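Local atomic coordinates of ABC transporter (Caldanaerobius, PDB entry 4G68), a protein that probably binds xylan-derived oligosaccharides outside the cell and delivers them to the membrane components of an ABC transporter. Residues Gln152-Tyr158 / Ile377-Val382; Met209-Glu214 / Arg301-Ile305. All blocks are in the same frame, centred on the assembly; numbering follows the deposited sequence.

Contact 1 of 2, residues Gln152-Tyr158 / Ile377-Val382; sequences QQASVLY and IMNNIV
Strand 152-158 is extended and passes almost perpendicularly across the end of helix 372-382: over the short segments the axes cross at 88° with a closest approach of 8.9 Å. The closest CA pairs are A154 with V382 (6.9 Å) and V156 with I381 (7.2 Å). Strand alternation sends the CB atoms of Q152, A154 and V156 toward the helix and those of Q153 and S155 away. On the helix, I377, I381 and V382 face the strand. The small A154 is the hollow: its CB takes V382 CG2 at 3.6 Å and I381 CG2 at 4.1 Å. V156, chi1 t, is the strand's bump, its CG2 packing against I377 CG1 (3.8 Å) and I381 CD1 (4.2 Å). I381 CG2 also lies 3.5 Å from S155 O. The helix ends with a pi-type turn, V382 N bonding I377 O at 3.2 Å while I381 N bonds the same oxygen at 2.9 Å. Y158 OH lies 4.1 Å from I377 CD1, but its hydrogen bond goes to G278. Helix 372-382 thus covers the long strand 144-160 of this solute-binding-protein fold, I377 also touching A299 and L357 of neighbouring strands. With mainly apolar contacts and no hydrogen bond between the segments, cohesion rests on shape and exclusion of water.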
loop_
_atom_site.group_PDB
_atom_site.type_symbol
_atom_site.label_atom_id
_atom_site.label_comp_id
_atom_site.label_asym_id
_atom_site.label_seq_id
_atom_site.Cartn_x
_atom_site.Cartn_y
_atom_site.Cartn_z
ATOM N N GLN C 152 -3.761 7.252 2.516
ATOM C CA GLN C 152 -2.924 7.351 1.366
ATOM C C GLN C 152 -1.733 6.490 1.611
ATOM O O GLN C 152 -1.310 6.330 2.743
ATOM C CB GLN C 152 -2.488 8.778 1.012
ATOM C CG GLN C 152 -2.485 9.820 2.099
ATOM C CD GLN C 152 -2.010 11.197 1.592
ATOM O OE1 GLN C 152 -0.942 11.328 0.960
ATOM N NE2 GLN C 152 -2.826 12.232 1.858
ATOM N N GLN C 153 -1.224 5.891 0.533
ATOM C CA GLN C 153 -0.001 5.087 0.643
ATOM C C GLN C 153 1.198 5.827 0.070
ATOM O O GLN C 153 1.056 6.805 -0.730
ATOM C CB GLN C 153 -0.192 3.733 -0.144
ATOM C CG GLN C 153 -1.381 2.835 0.394
ATOM C CD GLN C 153 -1.567 1.479 -0.356
ATOM O OE1 GLN C 153 -0.893 1.198 -1.327
ATOM N NE2 GLN C 153 -2.508 0.665 0.080
ATOM N N ALA C 154 2.393 5.366 0.465
ATOM C CA ALA C 154 3.628 5.887 -0.082
ATOM C C ALA C 154 4.654 4.776 0.085
ATOM O O ALA C 154 4.596 4.021 1.080
ATOM C CB ALA C 154 4.041 7.145 0.693
ATOM N N SER C 155 5.564 4.671 -0.884
ATOM C CA SER C 155 6.667 3.655 -0.781
ATOM C C SER C 155 7.747 4.095 0.193
ATOM O O SER C 155 8.224 5.252 0.100
ATOM C CB SER C 155 7.294 3.368 -2.155
ATOM O OG SER C 155 7.517 4.585 -2.918
ATOM N N VAL C 156 8.246 3.163 1.018
ATOM C CA VAL C 156 9.251 3.544 2.011
ATOM C C VAL C 156 10.348 2.494 2.064
ATOM O O VAL C 156 10.024 1.313 2.100
ATOM C CB VAL C 156 8.637 3.588 3.425
ATOM C CG1 VAL C 156 9.685 3.938 4.498
ATOM C CG2 VAL C 156 7.489 4.596 3.466
ATOM N N LEU C 157 11.632 2.947 2.123
ATOM C CA LEU C 157 12.737 2.086 2.535
ATOM C C LEU C 157 12.920 2.289 4.042
ATOM O O LEU C 157 13.240 3.395 4.517
ATOM C CB LEU C 157 14.031 2.364 1.712
ATOM C CG LEU C 157 15.343 1.603 2.057
ATOM C CD1 LEU C 157 15.209 0.083 1.997
ATOM C CD2 LEU C 157 16.475 2.095 1.167
ATOM N N TYR C 158 12.774 1.191 4.796
ATOM C CA TYR C 158 13.018 1.189 6.237
ATOM C C TYR C 158 14.428 0.707 6.489
ATOM O O TYR C 158 14.821 -0.326 5.970
ATOM C CB TYR C 158 12.034 0.246 6.942
ATOM C CG TYR C 158 10.595 0.645 6.745
ATOM C CD1 TYR C 158 9.966 1.502 7.635
ATOM C CD2 TYR C 158 9.839 0.112 5.706
ATOM C CE1 TYR C 158 8.627 1.855 7.477
ATOM C CE2 TYR C 158 8.503 0.469 5.531
ATOM C CZ TYR C 158 7.910 1.321 6.413
ATOM O OH TYR C 158 6.581 1.638 6.224
ATOM N N ILE C 377 8.107 9.609 7.379
ATOM C CA ILE C 377 7.516 9.193 6.134
ATOM C C ILE C 377 6.974 10.442 5.448
ATOM O O ILE C 377 7.354 10.713 4.322
ATOM C CB ILE C 377 6.459 8.061 6.269
ATOM C CG1 ILE C 377 7.152 6.740 6.635
ATOM C CG2 ILE C 377 5.746 7.877 4.923
ATOM C CD1 ILE C 377 6.222 5.598 7.088
ATOM N N MET C 378 6.105 11.206 6.116
ATOM C CA MET C 378 5.664 12.487 5.555
ATOM C C MET C 378 6.822 13.357 5.004
ATOM O O MET C 378 6.817 13.747 3.819
ATOM C CB MET C 378 4.868 13.256 6.593
ATOM C CG MET C 378 3.412 12.852 6.632
ATOM S SD MET C 378 2.430 13.888 7.764
ATOM C CE MET C 378 2.428 15.403 6.990
ATOM N N ASN C 379 7.818 13.608 5.853
ATOM C CA ASN C 379 8.996 14.451 5.539
ATOM C C ASN C 379 10.043 13.931 4.534
ATOM O O ASN C 379 10.450 14.647 3.610
ATOM C CB ASN C 379 9.706 14.765 6.856
ATOM C CG ASN C 379 8.892 15.683 7.727
ATOM O OD1 ASN C 379 7.862 16.234 7.286
ATOM N ND2 ASN C 379 9.347 15.874 8.952
ATOM N N ASN C 380 10.537 12.730 4.765
ATOM C CA ASN C 380 11.494 12.114 3.844
ATOM C C ASN C 380 10.897 11.588 2.554
ATOM O O ASN C 380 11.645 11.449 1.586
ATOM C CB ASN C 380 12.273 11.007 4.522
ATOM C CG ASN C 380 13.200 11.541 5.619
ATOM O OD1 ASN C 380 13.203 12.757 5.935
ATOM N ND2 ASN C 380 13.961 10.623 6.244
ATOM N N ILE C 381 9.586 11.284 2.512
ATOM C CA ILE C 381 9.003 10.688 1.299
ATOM C C ILE C 381 7.916 11.521 0.634
ATOM O O ILE C 381 8.004 11.869 -0.580
ATOM C CB ILE C 381 8.455 9.220 1.512
ATOM C CG1 ILE C 381 9.586 8.227 1.776
ATOM C CG2 ILE C 381 7.758 8.731 0.244
ATOM C CD1 ILE C 381 9.908 8.022 3.230
ATOM N N VAL C 382 6.869 11.815 1.392
ATOM C CA VAL C 382 5.743 12.419 0.735
ATOM C C VAL C 382 5.953 13.920 0.371
ATOM O O VAL C 382 5.692 14.318 -0.756
ATOM C CB VAL C 382 4.424 12.148 1.487
ATOM C CG1 VAL C 382 3.264 12.682 0.661
ATOM C CG2 VAL C 382 4.220 10.643 1.690
#

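Contact 2 of 2, residues Met209-Glu214 / Arg301-Ile305; sequences MIALRE and RFPTI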
loop_
_atom_site.group_PDB
_atom_site.type_symbol
_atom_site.label_atom_id
_atom_site.label_comp_id
_atom_site.label_asym_id
_atom_site.label_seq_id
_atom_site.Cartn_x
_atom_site.Cartn_y
_atom_site.Cartn_z
ATOM N N MET C 209 8.592 0.017 -8.098
ATOM C CA MET C 209 9.420 1.171 -7.705
ATOM C C MET C 209 10.591 1.337 -8.644
ATOM O O MET C 209 10.910 2.461 -9.043
ATOM C CB MET C 209 9.995 1.084 -6.281
ATOM C CG MET C 209 11.353 1.854 -6.223
ATOM S SD MET C 209 11.030 3.651 -6.267
ATOM C CE MET C 209 9.705 3.665 -5.044
ATOM N N ILE C 210 11.254 0.218 -8.943
ATOM C CA ILE C 210 12.416 0.256 -9.788
ATOM C C ILE C 210 12.007 0.717 -11.189
ATOM O O ILE C 210 12.658 1.639 -11.715
ATOM C CB ILE C 210 13.229 -1.078 -9.798
ATOM C CG1 ILE C 210 13.624 -1.529 -8.362
ATOM C CG2 ILE C 210 14.435 -0.916 -10.746
ATOM C CD1 ILE C 210 13.920 -3.067 -8.251
ATOM N N ALA C 211 10.903 0.180 -11.747
ATOM C CA ALA C 211 10.319 0.687 -13.060
ATOM C C ALA C 211 10.047 2.186 -12.985
ATOM O O ALA C 211 10.298 2.946 -13.934
ATOM C CB ALA C 211 9.048 -0.107 -13.448
ATOM N N LEU C 212 9.561 2.658 -11.848
ATOM C CA LEU C 212 9.338 4.161 -11.737
ATOM C C LEU C 212 10.616 4.961 -11.761
ATOM O O LEU C 212 10.722 6.037 -12.426
ATOM C CB LEU C 212 8.514 4.482 -10.525
ATOM C CG LEU C 212 7.915 5.832 -10.181
ATOM C CD1 LEU C 212 7.396 5.745 -8.750
ATOM C CD2 LEU C 212 8.901 6.950 -10.166
ATOM N N ARG C 213 11.644 4.420 -11.107
ATOM C CA ARG C 213 12.943 5.045 -11.177
ATOM C C ARG C 213 13.582 4.958 -12.575
ATOM O O ARG C 213 14.186 5.937 -12.994
ATOM C CB ARG C 213 13.863 4.467 -10.132
ATOM C CG ARG C 213 13.397 4.840 -8.753
ATOM C CD ARG C 213 13.997 6.109 -8.325
ATOM N NE ARG C 213 13.752 6.374 -6.889
ATOM C CZ ARG C 213 12.709 7.059 -6.401
ATOM N NH1 ARG C 213 11.803 7.571 -7.242
ATOM N NH2 ARG C 213 12.610 7.292 -5.074
ATOM N N GLU C 214 13.420 3.827 -13.280
ATOM C CA GLU C 214 14.057 3.618 -14.630
ATOM C C GLU C 214 13.405 4.434 -15.751
ATOM O O GLU C 214 14.086 4.999 -16.636
ATOM C CB GLU C 214 14.053 2.153 -15.067
ATOM C CG GLU C 214 14.869 1.140 -14.229
ATOM C CD GLU C 214 16.371 1.159 -14.529
ATOM O OE1 GLU C 214 16.913 2.236 -14.892
ATOM O OE2 GLU C 214 17.030 0.103 -14.345
ATOM N N ARG C 301 13.421 7.600 1.161
ATOM C CA ARG C 301 13.024 7.358 -0.215
ATOM C C ARG C 301 13.752 6.176 -0.776
ATOM O O ARG C 301 14.850 5.835 -0.300
ATOM C CB ARG C 301 13.409 8.547 -1.076
ATOM C CG ARG C 301 12.459 9.706 -0.878
ATOM C CD ARG C 301 12.796 10.823 -1.830
ATOM N NE ARG C 301 11.954 11.917 -1.428
ATOM C CZ ARG C 301 12.409 13.014 -0.860
ATOM N NH1 ARG C 301 13.725 13.150 -0.671
ATOM N NH2 ARG C 301 11.554 13.965 -0.510
ATOM N N PHE C 302 13.183 5.552 -1.792
ATOM C CA PHE C 302 13.965 4.524 -2.521
ATOM C C PHE C 302 15.104 5.279 -3.197
ATOM O O PHE C 302 14.930 6.463 -3.523
ATOM C CB PHE C 302 13.111 3.733 -3.513
ATOM C CG PHE C 302 13.775 2.458 -3.986
ATOM C CD1 PHE C 302 13.696 1.250 -3.230
ATOM C CD2 PHE C 302 14.566 2.483 -5.151
ATOM C CE1 PHE C 302 14.328 0.095 -3.667
ATOM C CE2 PHE C 302 15.210 1.333 -5.582
ATOM C CZ PHE C 302 15.082 0.146 -4.861
ATOM N N PRO C 303 16.285 4.631 -3.328
ATOM C CA PRO C 303 17.443 5.266 -3.914
ATOM C C PRO C 303 17.262 5.663 -5.391
ATOM O O PRO C 303 16.399 5.112 -6.127
ATOM C CB PRO C 303 18.523 4.173 -3.825
ATOM C CG PRO C 303 18.185 3.352 -2.645
ATOM C CD PRO C 303 16.685 3.428 -2.537
ATOM N N THR C 304 18.076 6.637 -5.802
ATOM C CA THR C 304 18.210 6.994 -7.192
ATOM C C THR C 304 18.860 5.910 -8.020
ATOM O O THR C 304 19.645 5.112 -7.516
ATOM C CB THR C 304 19.050 8.262 -7.309
ATOM O OG1 THR C 304 20.307 8.034 -6.669
ATOM C CG2 THR C 304 18.340 9.405 -6.567
ATOM N N ILE C 305 18.541 5.904 -9.303
ATOM C CA ILE C 305 19.097 4.916 -10.240
ATOM C C ILE C 305 19.775 5.674 -11.359
ATOM O O ILE C 305 19.099 6.432 -12.068
ATOM C CB ILE C 305 18.023 3.926 -10.741
ATOM C CG1 ILE C 305 17.496 3.141 -9.511
ATOM C CG2 ILE C 305 18.581 3.019 -11.840
ATOM C CD1 ILE C 305 16.192 2.439 -9.746
#
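M209 opens the contact by laying its CG over the face of the F302 ring, 3.6 Å from the centroid and 24° off the normal, a CH-pi contact; its SD, 4.5 Å from the same centroid but 46° off the normal, adds an oblique Met-aromatic approach. I210 follows, with CG1 4.1 Å from F302 CZ and CG2 3.9 Å from I305 CD1, so it touches F302 and I305. One turn after M209, R213 supplies the polar core: NE donates to P303 O (3.0 Å, 142°) and NH2 to F302 O (2.9 Å, 168°), both oxygens lying near the guanidinium plane, while NH1 bonds E314 O. E214 closes the series, its OE1 3.6 Å from I305 CG2 and its OE2 in a salt bridge with K241. The evidence describes a buried arginine reading successive backbone carbonyls of an irregular segment, which joins helix 201-215 to the connection between strands 297-300 and 317-325 within one lobe of a periplasmic-binding-protein-type fold.

Contact 2 is nested in sequence within the loop closed by contact 1, and their centres lie 13 Å apart. Strand 144-160 unites them: in 152-158, A154 and V156 face the helix 377-382, whereas S155, pointing away from that helix, meets contact 2, with S155 OG 3.2 Å from M209 CE. L157 CD2 lies 3.9 Å from P303 CD. A second bridge runs from the other partner of contact 1: I381 CG1 is 3.9 Å from R301 N, and N380 O is 3.0 Å from R301 CZ. Strand 297-300, which pairs with 144-160, leads directly into 301-305. Strand 152-158 thus lies between helix 377-382 and helix 201-215, with 301-305 packed alongside; neither contact includes a ligand in these coordinates.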